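Local coordinates for SusD/RagB family nutrient-binding outer membrane lipoprotein (Bacteroides vulgatus, PDB 4F7A) that probably binds glycans, perhaps mucin O-glycans, at the outer membrane as a SusD-like lipoprotein built on a TPR-like helical scaffold, at residues A[23-28]-A[114-119]; A[188-193]-A[197-202]; A[31-36]-A[125-130]; A[120-125]-A[159-164]. All coordinates share one frame; numbering follows the deposited sequence. Where two conformers were deposited one is given.

Contact 1. Residues A[23-28]-A[114-119]; sequences TNFETI and YGATLI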
# COMPACT_ATOMS: atom_id res chain seq x y z
N THR A 23 19.41 -5.84 -15.79
CA THR A 23 18.09 -6.25 -16.29
C THR A 23 17.18 -6.80 -15.19
O THR A 23 15.97 -6.53 -15.19
CB THR A 23 18.20 -7.31 -17.42
OG1 THR A 23 18.89 -6.75 -18.55
CG2 THR A 23 16.81 -7.80 -17.85
N ASN A 24 17.75 -7.57 -14.26
CA ASN A 24 16.96 -8.07 -13.13
C ASN A 24 16.32 -6.93 -12.34
O ASN A 24 15.17 -7.03 -11.92
CB ASN A 24 17.83 -8.92 -12.16
CG ASN A 24 18.29 -10.25 -12.76
OD1 ASN A 24 17.64 -10.82 -13.63
ND2 ASN A 24 19.44 -10.73 -12.30
N PHE A 25 17.06 -5.86 -12.13
CA PHE A 25 16.57 -4.72 -11.40
C PHE A 25 15.40 -4.03 -12.10
O PHE A 25 14.51 -3.52 -11.44
CB PHE A 25 17.68 -3.72 -11.14
CG PHE A 25 18.57 -4.12 -10.01
CD1 PHE A 25 18.19 -3.88 -8.70
CD2 PHE A 25 19.74 -4.79 -10.25
CE1 PHE A 25 19.00 -4.28 -7.64
CE2 PHE A 25 20.55 -5.22 -9.22
CZ PHE A 25 20.18 -4.94 -7.90
N GLU A 26 15.42 -4.06 -13.42
CA GLU A 26 14.36 -3.48 -14.21
C GLU A 26 13.06 -4.26 -14.04
O GLU A 26 11.99 -3.68 -13.84
CB GLU A 26 14.77 -3.45 -15.68
CG GLU A 26 13.67 -2.94 -16.57
CD GLU A 26 14.02 -2.91 -18.06
OE1 GLU A 26 15.18 -3.21 -18.43
OE2 GLU A 26 13.12 -2.60 -18.86
N THR A 27 13.14 -5.59 -14.14
CA THR A 27 11.96 -6.44 -13.94
C THR A 27 11.38 -6.30 -12.52
O THR A 27 10.16 -6.20 -12.34
CB THR A 27 12.31 -7.88 -14.23
OG1 THR A 27 12.72 -7.98 -15.59
CG2 THR A 27 11.12 -8.84 -13.98
N ILE A 28 12.26 -6.29 -11.52
CA ILE A 28 11.79 -6.20 -10.13
C ILE A 28 11.07 -4.87 -9.89
O ILE A 28 9.98 -4.85 -9.33
CB ILE A 28 12.95 -6.35 -9.12
CG1 ILE A 28 13.57 -7.75 -9.21
CG2 ILE A 28 12.44 -6.11 -7.68
CD1 ILE A 28 15.01 -7.84 -8.63
N TYR A 114 23.59 -5.92 -4.07
CA TYR A 114 23.07 -6.89 -3.09
C TYR A 114 22.13 -6.20 -2.10
O TYR A 114 20.98 -6.62 -1.94
CB TYR A 114 24.23 -7.55 -2.34
CG TYR A 114 23.81 -8.47 -1.20
CD1 TYR A 114 22.88 -9.50 -1.40
CD2 TYR A 114 24.35 -8.31 0.07
CE1 TYR A 114 22.51 -10.35 -0.33
CE2 TYR A 114 23.97 -9.15 1.13
CZ TYR A 114 23.04 -10.15 0.93
OH TYR A 114 22.70 -10.98 1.98
N GLY A 115 22.59 -5.12 -1.50
CA GLY A 115 21.72 -4.34 -0.60
C GLY A 115 20.42 -3.89 -1.25
O GLY A 115 19.34 -4.06 -0.69
N ALA A 116 20.52 -3.31 -2.44
CA ALA A 116 19.35 -2.84 -3.17
C ALA A 116 18.37 -3.99 -3.50
O ALA A 116 17.17 -3.82 -3.41
CB ALA A 116 19.81 -2.10 -4.47
N THR A 117 18.90 -5.13 -3.91
CA THR A 117 18.10 -6.30 -4.19
C THR A 117 17.26 -6.67 -2.98
O THR A 117 16.07 -6.90 -3.11
CB THR A 117 18.95 -7.52 -4.57
OG1 THR A 117 19.59 -7.29 -5.81
CG2 THR A 117 18.08 -8.79 -4.69
N LEU A 118 17.90 -6.73 -1.82
CA LEU A 118 17.21 -7.13 -0.59
C LEU A 118 16.09 -6.17 -0.24
O LEU A 118 15.00 -6.61 0.11
CB LEU A 118 18.19 -7.23 0.58
CG LEU A 118 19.15 -8.42 0.47
CD1 LEU A 118 20.10 -8.47 1.67
CD2 LEU A 118 18.40 -9.72 0.34
N ILE A 119 16.37 -4.88 -0.34
CA ILE A 119 15.36 -3.85 -0.06
C ILE A 119 14.17 -4.01 -1.02
O ILE A 119 13.00 -4.02 -0.61
CB ILE A 119 15.97 -2.42 -0.11
CG1 ILE A 119 17.02 -2.27 1.01
CG2 ILE A 119 14.87 -1.32 0.07
CD1 ILE A 119 18.09 -1.22 0.75
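Thr117 OG1, the polar atom at the centre of this contact, touches the ring of Phe25 at CZ, 3.2 Å away, while its hydrogen-bond partners lie outside the two segments. They are the carbonyl oxygen of Phe113, one turn earlier on the same helix, and the hydroxyl of Ser100 on helix 84-104. The hydroxyl thus stays satisfied although an aromatic ring leans on it. Its place follows from the first torsion: OG1 stands opposite the carbonyl carbon and beside the backbone N (chi1 -67°), which leaves CG2 as the branch opposite that nitrogen.

Phe25 does most of the reaching from helix 15-30. Its CA-CB bond runs neither at helix 111-132 nor away from it, yet the ring extends across the gap and crosses the Thr117 side chain at about a right angle. Next to CZ, CE1 lies 3.6 Å from Thr117 OG1 and 3.9 Å from Ala116 CB, both at oblique positions round the ring. The small methyl of Ala116, directed at helix 15-30, probably lets the ring settle close to the backbone, and CE1 comes within 3.8 Å of Thr117 N. Phe113 adds an edge-to-face ring contact, and Ile185 touches Phe25 from a loop. Replacing Phe25 by an alanine would probably leave a gap beside Ala116 and strip Thr117 OG1 of its aromatic cover. The whole is buried helix-to-helix packing, one aromatic side chain packed against an alanine and a threonine, within the TPR-like helical scaffold of the SusD family.

Contact 2. Residues A[188-193]-A[197-202]; sequences CNCPTA and IKFANS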
# COMPACT_ATOMS: atom_id res chain seq x y z
N CYS A 188 13.70 3.85 -8.72
CA CYS A 188 12.83 4.08 -7.56
C CYS A 188 13.14 5.37 -6.81
O CYS A 188 12.68 5.55 -5.69
CB CYS A 188 12.86 2.88 -6.60
SG CYS A 188 14.50 2.56 -5.95
N ASN A 189 13.88 6.28 -7.46
CA ASN A 189 14.27 7.58 -6.87
C ASN A 189 15.26 7.40 -5.71
O ASN A 189 15.18 8.09 -4.69
CB ASN A 189 13.05 8.42 -6.48
CG ASN A 189 13.39 9.90 -6.19
OD1 ASN A 189 14.33 10.46 -6.76
ND2 ASN A 189 12.62 10.52 -5.31
N CYS A 190 16.20 6.46 -5.90
CA CYS A 190 17.35 6.26 -5.00
C CYS A 190 18.64 6.38 -5.82
O CYS A 190 19.14 5.40 -6.38
CB CYS A 190 17.28 4.92 -4.28
SG CYS A 190 15.95 4.83 -3.09
N PRO A 191 19.16 7.60 -5.93
CA PRO A 191 20.30 7.80 -6.83
C PRO A 191 21.64 7.51 -6.19
O PRO A 191 22.66 7.57 -6.88
CB PRO A 191 20.20 9.28 -7.18
CG PRO A 191 19.63 9.89 -5.93
CD PRO A 191 18.59 8.88 -5.49
N THR A 192 21.65 7.25 -4.89
CA THR A 192 22.88 6.98 -4.17
C THR A 192 22.69 5.82 -3.21
O THR A 192 21.57 5.45 -2.83
CB THR A 192 23.35 8.20 -3.33
OG1 THR A 192 22.39 8.45 -2.29
CG2 THR A 192 23.55 9.46 -4.18
N ALA A 193 23.82 5.23 -2.83
CA ALA A 193 23.83 4.17 -1.80
C ALA A 193 23.18 4.64 -0.49
O ALA A 193 22.34 3.93 0.08
CB ALA A 193 25.25 3.68 -1.57
N ILE A 197 19.76 3.14 1.71
CA ILE A 197 19.70 2.87 3.14
C ILE A 197 18.56 3.64 3.80
O ILE A 197 17.81 3.09 4.63
CB ILE A 197 21.04 3.19 3.85
CG1 ILE A 197 22.18 2.34 3.27
CG2 ILE A 197 20.88 2.94 5.39
CD1 ILE A 197 23.61 2.65 3.87
N LYS A 198 18.36 4.89 3.39
CA LYS A 198 17.21 5.69 3.87
C LYS A 198 15.85 5.06 3.51
O LYS A 198 14.93 5.04 4.34
CB LYS A 198 17.34 7.11 3.34
CG LYS A 198 16.38 8.11 3.92
CD LYS A 198 16.53 9.49 3.29
CE LYS A 198 17.91 10.07 3.45
NZ LYS A 198 17.89 11.57 3.22
N PHE A 199 15.75 4.53 2.30
CA PHE A 199 14.62 3.71 1.86
C PHE A 199 14.45 2.51 2.83
O PHE A 199 13.37 2.33 3.41
CB PHE A 199 14.88 3.28 0.39
CG PHE A 199 13.83 2.37 -0.24
CD1 PHE A 199 12.65 2.03 0.38
CD2 PHE A 199 14.06 1.89 -1.51
CE1 PHE A 199 11.74 1.20 -0.25
CE2 PHE A 199 13.15 1.07 -2.17
CZ PHE A 199 11.99 0.71 -1.53
N ALA A 200 15.50 1.74 3.05
CA ALA A 200 15.44 0.59 3.98
C ALA A 200 15.00 1.01 5.39
O ALA A 200 14.21 0.32 6.03
CB ALA A 200 16.82 -0.11 4.06
N ASN A 201 15.53 2.12 5.89
CA ASN A 201 15.18 2.59 7.23
C ASN A 201 13.70 2.95 7.32
O ASN A 201 13.03 2.62 8.30
CB ASN A 201 16.02 3.80 7.66
CG ASN A 201 17.50 3.49 7.80
OD1 ASN A 201 17.89 2.35 8.07
ND2 ASN A 201 18.35 4.53 7.68
N SER A 202 13.19 3.63 6.30
CA SER A 202 11.79 4.05 6.26
C SER A 202 10.87 2.85 6.13
O SER A 202 9.85 2.78 6.79
CB SER A 202 11.56 5.02 5.11
OG SER A 202 12.47 6.11 5.22
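The start of helix 193-210 and the loop that leads into it form this contact, a helix N-terminus in which Thr192 takes the N-cap position and its OG1 accepts from Arg195 N. Just past the cap, the first helical turn is closed by Ile197 N donating to Ala193 O over 3.2 Å; the bond is fairly straight at 157° and lies in the carbonyl plane. The side chain of Ile197 follows the same carbonyl, its CG1 passing 3.6 Å from Ala193 O.

Further back, the loop turns two cysteines toward the helix, and both meet the ring of Phe199 in sulfur-aromatic contacts. Phe199 CG stands opposite its backbone N (chi1 178°), which carries the ring out to the cysteines. Neither sulfur sits squarely over a face: Cys190 SG is 5.0 Å from the centroid of the Phe199 ring and Cys188 SG 5.4 Å, each at an oblique angle. Ile241 of strand 241-243 touches Cys188, Cys190 and Phe199 alike, while Ile119 and Glu123 of helix 111-132 also pack on the ring. Asn186 OD1 accepts from the backbone nitrogens of both cysteines and so helps set the loop that presents them. Cys190 makes the closer sulfur approach, its SG lying 3.8 Å from Phe199 CD2 and 4.0 Å from Phe199 CB.

Contact 3. Residues A[31-36]-A[125-130]; sequences GIYFNY and MHRITD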
# COMPACT_ATOMS: atom_id res chain seq x y z
N GLY A 31 7.76 -4.57 -11.35
CA GLY A 31 6.88 -5.62 -10.89
C GLY A 31 6.29 -5.41 -9.50
O GLY A 31 5.53 -6.24 -9.03
N ILE A 32 6.64 -4.31 -8.83
CA ILE A 32 6.09 -4.02 -7.48
C ILE A 32 4.65 -3.47 -7.60
O ILE A 32 3.71 -4.15 -7.20
CB ILE A 32 7.01 -3.06 -6.69
CG1 ILE A 32 8.39 -3.69 -6.47
CG2 ILE A 32 6.34 -2.64 -5.34
CD1 ILE A 32 9.51 -2.67 -6.08
N TYR A 33 4.50 -2.23 -8.11
CA TYR A 33 3.19 -1.66 -8.58
C TYR A 33 3.10 -2.14 -10.01
O TYR A 33 3.53 -1.46 -10.97
CB TYR A 33 3.23 -0.16 -8.51
CG TYR A 33 1.92 0.62 -8.60
CD1 TYR A 33 1.04 0.69 -7.51
CD2 TYR A 33 1.62 1.38 -9.71
CE1 TYR A 33 -0.11 1.47 -7.56
CE2 TYR A 33 0.49 2.15 -9.77
CZ TYR A 33 -0.37 2.20 -8.69
OH TYR A 33 -1.48 3.00 -8.77
N PHE A 34 2.61 -3.37 -10.10
CA PHE A 34 2.96 -4.27 -11.18
C PHE A 34 2.56 -3.72 -12.53
O PHE A 34 1.40 -3.45 -12.77
CB PHE A 34 2.27 -5.62 -10.96
CG PHE A 34 2.67 -6.67 -11.95
CD1 PHE A 34 2.05 -6.75 -13.19
CD2 PHE A 34 3.66 -7.60 -11.65
CE1 PHE A 34 2.41 -7.70 -14.11
CE2 PHE A 34 4.03 -8.57 -12.57
CZ PHE A 34 3.40 -8.63 -13.79
N ASN A 35 3.54 -3.54 -13.41
CA ASN A 35 3.22 -3.28 -14.82
C ASN A 35 4.32 -3.79 -15.73
O ASN A 35 4.75 -3.13 -16.68
CB ASN A 35 2.90 -1.81 -15.05
CG ASN A 35 1.90 -1.61 -16.18
OD1 ASN A 35 1.07 -2.49 -16.46
ND2 ASN A 35 1.94 -0.43 -16.82
N TYR A 36 4.75 -5.01 -15.42
CA TYR A 36 5.78 -5.70 -16.15
C TYR A 36 5.16 -6.51 -17.28
O TYR A 36 4.25 -7.32 -17.05
CB TYR A 36 6.55 -6.63 -15.20
CG TYR A 36 7.47 -7.60 -15.93
CD1 TYR A 36 8.62 -7.14 -16.56
CD2 TYR A 36 7.16 -8.94 -16.01
CE1 TYR A 36 9.46 -8.02 -17.26
CE2 TYR A 36 7.99 -9.82 -16.70
CZ TYR A 36 9.13 -9.36 -17.31
OH TYR A 36 9.93 -10.23 -17.99
N MSE A 125 7.55 -8.13 -1.31
CA MSE A 125 6.91 -9.27 -0.68
C MSE A 125 6.12 -8.93 0.59
O MSE A 125 5.24 -9.68 0.97
CB MSE A 125 7.93 -10.37 -0.41
CG MSE A 125 8.62 -10.88 -1.69
SE MSE A 125 7.41 -11.32 -3.12
CE MSE A 125 6.71 -12.96 -2.37
N HIS A 126 6.42 -7.82 1.25
CA HIS A 126 5.59 -7.44 2.40
C HIS A 126 4.19 -7.12 1.89
O HIS A 126 3.22 -7.39 2.58
CB HIS A 126 6.21 -6.31 3.25
CG HIS A 126 5.90 -4.93 2.76
ND1 HIS A 126 6.54 -4.37 1.68
CD2 HIS A 126 4.99 -4.02 3.17
CE1 HIS A 126 6.05 -3.16 1.46
NE2 HIS A 126 5.10 -2.92 2.34
N ARG A 127 4.09 -6.59 0.66
CA ARG A 127 2.78 -6.34 0.04
C ARG A 127 1.95 -7.64 -0.18
O ARG A 127 0.73 -7.62 -0.09
CB ARG A 127 2.96 -5.62 -1.29
CG ARG A 127 3.39 -4.16 -1.14
CD ARG A 127 4.06 -3.61 -2.40
NE ARG A 127 3.29 -3.75 -3.65
CZ ARG A 127 2.35 -2.90 -4.08
NH1 ARG A 127 1.96 -1.85 -3.37
NH2 ARG A 127 1.77 -3.10 -5.26
N ILE A 128 2.65 -8.75 -0.43
CA ILE A 128 2.00 -10.05 -0.63
C ILE A 128 1.56 -10.69 0.70
O ILE A 128 0.43 -11.14 0.81
CB ILE A 128 2.93 -11.02 -1.44
CG1 ILE A 128 3.33 -10.36 -2.78
CG2 ILE A 128 2.26 -12.38 -1.65
CD1 ILE A 128 2.15 -9.92 -3.67
N THR A 129 2.44 -10.73 1.71
CA THR A 129 2.00 -11.25 2.99
C THR A 129 0.90 -10.39 3.55
O THR A 129 -0.01 -10.91 4.18
CB THR A 129 3.13 -11.44 4.06
OG1 THR A 129 2.54 -11.98 5.27
CG2 THR A 129 3.82 -10.14 4.39
N ASP A 130 0.95 -9.08 3.34
CA ASP A 130 -0.12 -8.22 3.86
C ASP A 130 -1.49 -8.46 3.17
O ASP A 130 -2.54 -8.09 3.70
CB ASP A 130 0.28 -6.73 3.78
CG ASP A 130 1.37 -6.35 4.75
OD1 ASP A 130 1.75 -7.17 5.65
OD2 ASP A 130 1.89 -5.22 4.60
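Arg127 reaches from helix 111-132 to the backbone of Ile32, where its NH2 donates to Ile32 O over 2.9 Å. The bond is bent, 131° at the hydrogen, and the donor stands above the carbonyl plane instead of on a lone pair; the oxygen in turn is tilted from the guanidinium plane. A bend in the chain explains this approach: CG lies opposite the carbonyl carbon, CD continues extended, and then the chain folds at chi3 (54°), which turns NE and the guanidinium toward Ile32. Ile32 CG2, the branch opposite its own backbone N, lies against this folded part, 3.7 Å from Arg127 NE and 3.8 Å from Arg127 CD. The two side chains cross at about a right angle.

Tyr33 is the centre of an inverse gamma turn. Its CA-CB bond points away from helix 111-132, but its CA remains 3.9 Å from Arg127 NH2. Farther out, Arg127 NH1 forms a salt bridge with Glu434, which gives the buried charge a partner, and Tyr33 O accepts from the hydroxyl of Tyr248. A leucine in place of Arg127 would probably leave Ile32 O without this donor and the Glu434 carboxylate without its arginine partner. The arrangement is a buried arginine bridging a helix, a backbone carbonyl beside a tight turn and the carboxylate of Glu434, far along the chain, joining the loop after helix 15-30 to helix 111-132 inside the SusD-like fold.

Contact 4. Residues A[120-125]-A[159-164]; sequences LKVEAM and FDDLDK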
# COMPACT_ATOMS: atom_id res chain seq x y z
N LEU A 120 14.45 -4.13 -2.30
CA LEU A 120 13.36 -4.32 -3.26
C LEU A 120 12.56 -5.61 -2.99
O LEU A 120 11.36 -5.65 -3.18
CB LEU A 120 13.90 -4.33 -4.68
CG LEU A 120 14.47 -3.03 -5.20
CD1 LEU A 120 15.15 -3.30 -6.58
CD2 LEU A 120 13.41 -1.91 -5.26
N LYS A 121 13.25 -6.67 -2.56
CA LYS A 121 12.59 -7.95 -2.31
C LYS A 121 11.61 -7.83 -1.14
O LYS A 121 10.48 -8.35 -1.19
CB LYS A 121 13.67 -9.01 -2.06
CG LYS A 121 13.14 -10.41 -1.93
CD LYS A 121 14.26 -11.45 -2.04
CE LYS A 121 15.20 -11.45 -0.84
NZ LYS A 121 16.36 -12.43 -0.97
N VAL A 122 12.02 -7.10 -0.11
CA VAL A 122 11.15 -6.84 1.04
C VAL A 122 10.01 -5.90 0.65
O VAL A 122 8.86 -6.12 1.04
CB VAL A 122 11.92 -6.24 2.23
CG1 VAL A 122 10.95 -5.83 3.35
CG2 VAL A 122 12.95 -7.20 2.74
N GLU A 123 10.33 -4.87 -0.12
CA GLU A 123 9.29 -3.96 -0.65
C GLU A 123 8.20 -4.73 -1.42
O GLU A 123 7.02 -4.49 -1.23
CB GLU A 123 9.91 -2.87 -1.54
CG GLU A 123 8.87 -2.06 -2.36
CD GLU A 123 7.87 -1.31 -1.53
OE1 GLU A 123 8.10 -1.10 -0.31
OE2 GLU A 123 6.82 -0.91 -2.11
N ALA A 124 8.61 -5.65 -2.29
CA ALA A 124 7.65 -6.45 -3.06
C ALA A 124 6.86 -7.40 -2.18
O ALA A 124 5.64 -7.49 -2.29
CB ALA A 124 8.37 -7.27 -4.16
N MSE A 125 7.55 -8.13 -1.31
CA MSE A 125 6.91 -9.27 -0.68
C MSE A 125 6.12 -8.93 0.59
O MSE A 125 5.24 -9.68 0.97
CB MSE A 125 7.93 -10.37 -0.41
CG MSE A 125 8.62 -10.88 -1.69
SE MSE A 125 7.41 -11.32 -3.12
CE MSE A 125 6.71 -12.96 -2.37
N PHE A 159 12.83 -8.18 8.39
CA PHE A 159 13.71 -7.37 9.23
C PHE A 159 15.15 -7.83 9.13
O PHE A 159 16.06 -7.00 9.11
CB PHE A 159 13.27 -7.37 10.70
CG PHE A 159 11.96 -6.64 10.96
CD1 PHE A 159 11.81 -5.29 10.64
CD2 PHE A 159 10.89 -7.30 11.57
CE1 PHE A 159 10.60 -4.63 10.88
CE2 PHE A 159 9.71 -6.66 11.84
CZ PHE A 159 9.54 -5.32 11.48
N ASP A 160 15.36 -9.15 9.06
CA ASP A 160 16.70 -9.74 8.83
C ASP A 160 17.29 -9.29 7.48
O ASP A 160 18.47 -8.93 7.38
CB ASP A 160 16.63 -11.27 8.85
CG ASP A 160 16.46 -11.86 10.25
OD1 ASP A 160 16.75 -11.18 11.26
OD2 ASP A 160 16.03 -13.03 10.34
N ASP A 161 16.48 -9.33 6.43
CA ASP A 161 16.95 -8.89 5.11
C ASP A 161 17.28 -7.41 5.07
O ASP A 161 18.25 -6.99 4.45
CB ASP A 161 15.94 -9.23 4.01
CG ASP A 161 15.99 -10.69 3.57
OD1 ASP A 161 17.01 -11.36 3.82
OD2 ASP A 161 15.00 -11.15 2.97
N LEU A 162 16.48 -6.59 5.74
CA LEU A 162 16.79 -5.18 5.83
C LEU A 162 18.08 -4.95 6.62
O LEU A 162 18.85 -4.06 6.27
CB LEU A 162 15.61 -4.38 6.41
CG LEU A 162 14.39 -4.31 5.51
CD1 LEU A 162 13.25 -3.51 6.22
CD2 LEU A 162 14.68 -3.71 4.13
N ASP A 163 18.34 -5.76 7.64
CA ASP A 163 19.62 -5.65 8.37
C ASP A 163 20.78 -5.97 7.43
O ASP A 163 21.80 -5.26 7.42
CB ASP A 163 19.69 -6.63 9.55
CG ASP A 163 18.75 -6.25 10.70
OD1 ASP A 163 18.32 -5.09 10.78
OD2 ASP A 163 18.46 -7.14 11.52
N LYS A 164 20.65 -7.05 6.67
CA LYS A 164 21.71 -7.45 5.75
C LYS A 164 21.92 -6.36 4.70
O LYS A 164 23.06 -6.01 4.35
CB LYS A 164 21.36 -8.77 5.07
CG LYS A 164 21.51 -9.99 5.95
CD LYS A 164 20.90 -11.21 5.29
CE LYS A 164 21.21 -12.45 6.09
NZ LYS A 164 20.55 -13.60 5.44
O HOH W 1 17.87 -12.60 1.50
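Val122 meets helix 151-174 chiefly through its CG2 methyl, which lies 3.8 Å from Asp161 CB and 4.1 Å from Leu162 CD2. With CG1 opposite the backbone N (chi1 173°), CG2 is the branch left to face helix 151-174. Leu162 comes in at a slant: its CA-CB bond runs alongside the other helix, and its CD2 methyl bends in toward the valine.

Beside this apolar patch a charged pair is arranged without direct contact. Lys121 and Asp161 cross at about a right angle, and the nearest approach is between Lys121 CE and Asp161 OD2, 3.8 Å. Lys121 NZ stays 4.4 Å from that same Asp161 OD2, beyond a salt bridge. A water spans the gap instead, accepting from Lys121 NZ at 2.9 Å and donating to Asp161 OD1 at 2.8 Å. The lysine chain bends at chi3 (69°), which brings its ammonium round to the water.

In the second shell, Thr101 OG1 of helix 84-104 is a partner of Lys121 NZ, and the Tyr137 hydroxyl is a partner of Asp161 OD2. The two oxygens of Asp161 thus have different partners, the water at OD1 and Tyr137 at OD2, which would help fix the rotation of the carboxylate; the opposite charges nearby probably still stabilise each other. The axes of the two short helical segments approach to 9.8 Å and run nearly antiparallel, at 156°. Helix 84-104 packs on Lys121 through Phe94, and helix 193-210 packs on Val122 through Leu203 and on Leu162 through Arg204.

How the contacts relate
Helix 111-132 runs through contacts 1, 4 and 3 in that order, from its 114-119 segment through 120-125 to 125-130, with Met125 shared by the last two. Their centres lie 11 to 13 Å apart. Contact 2 does not use this helix but touches it: Ile119 CG2 of contact 1 packs on Phe199 CD2 at 3.7 Å. Along the chain contact 3 crosses contacts 1 and 4, whereas contact 2 follows all three. Contacts 2 and 3, with centres 18 Å apart, do not touch. Helices 15-30, 151-174 and 193-210 all pack against helix 111-132, consistent with the TPR-like helical scaffold of SusD-like proteins.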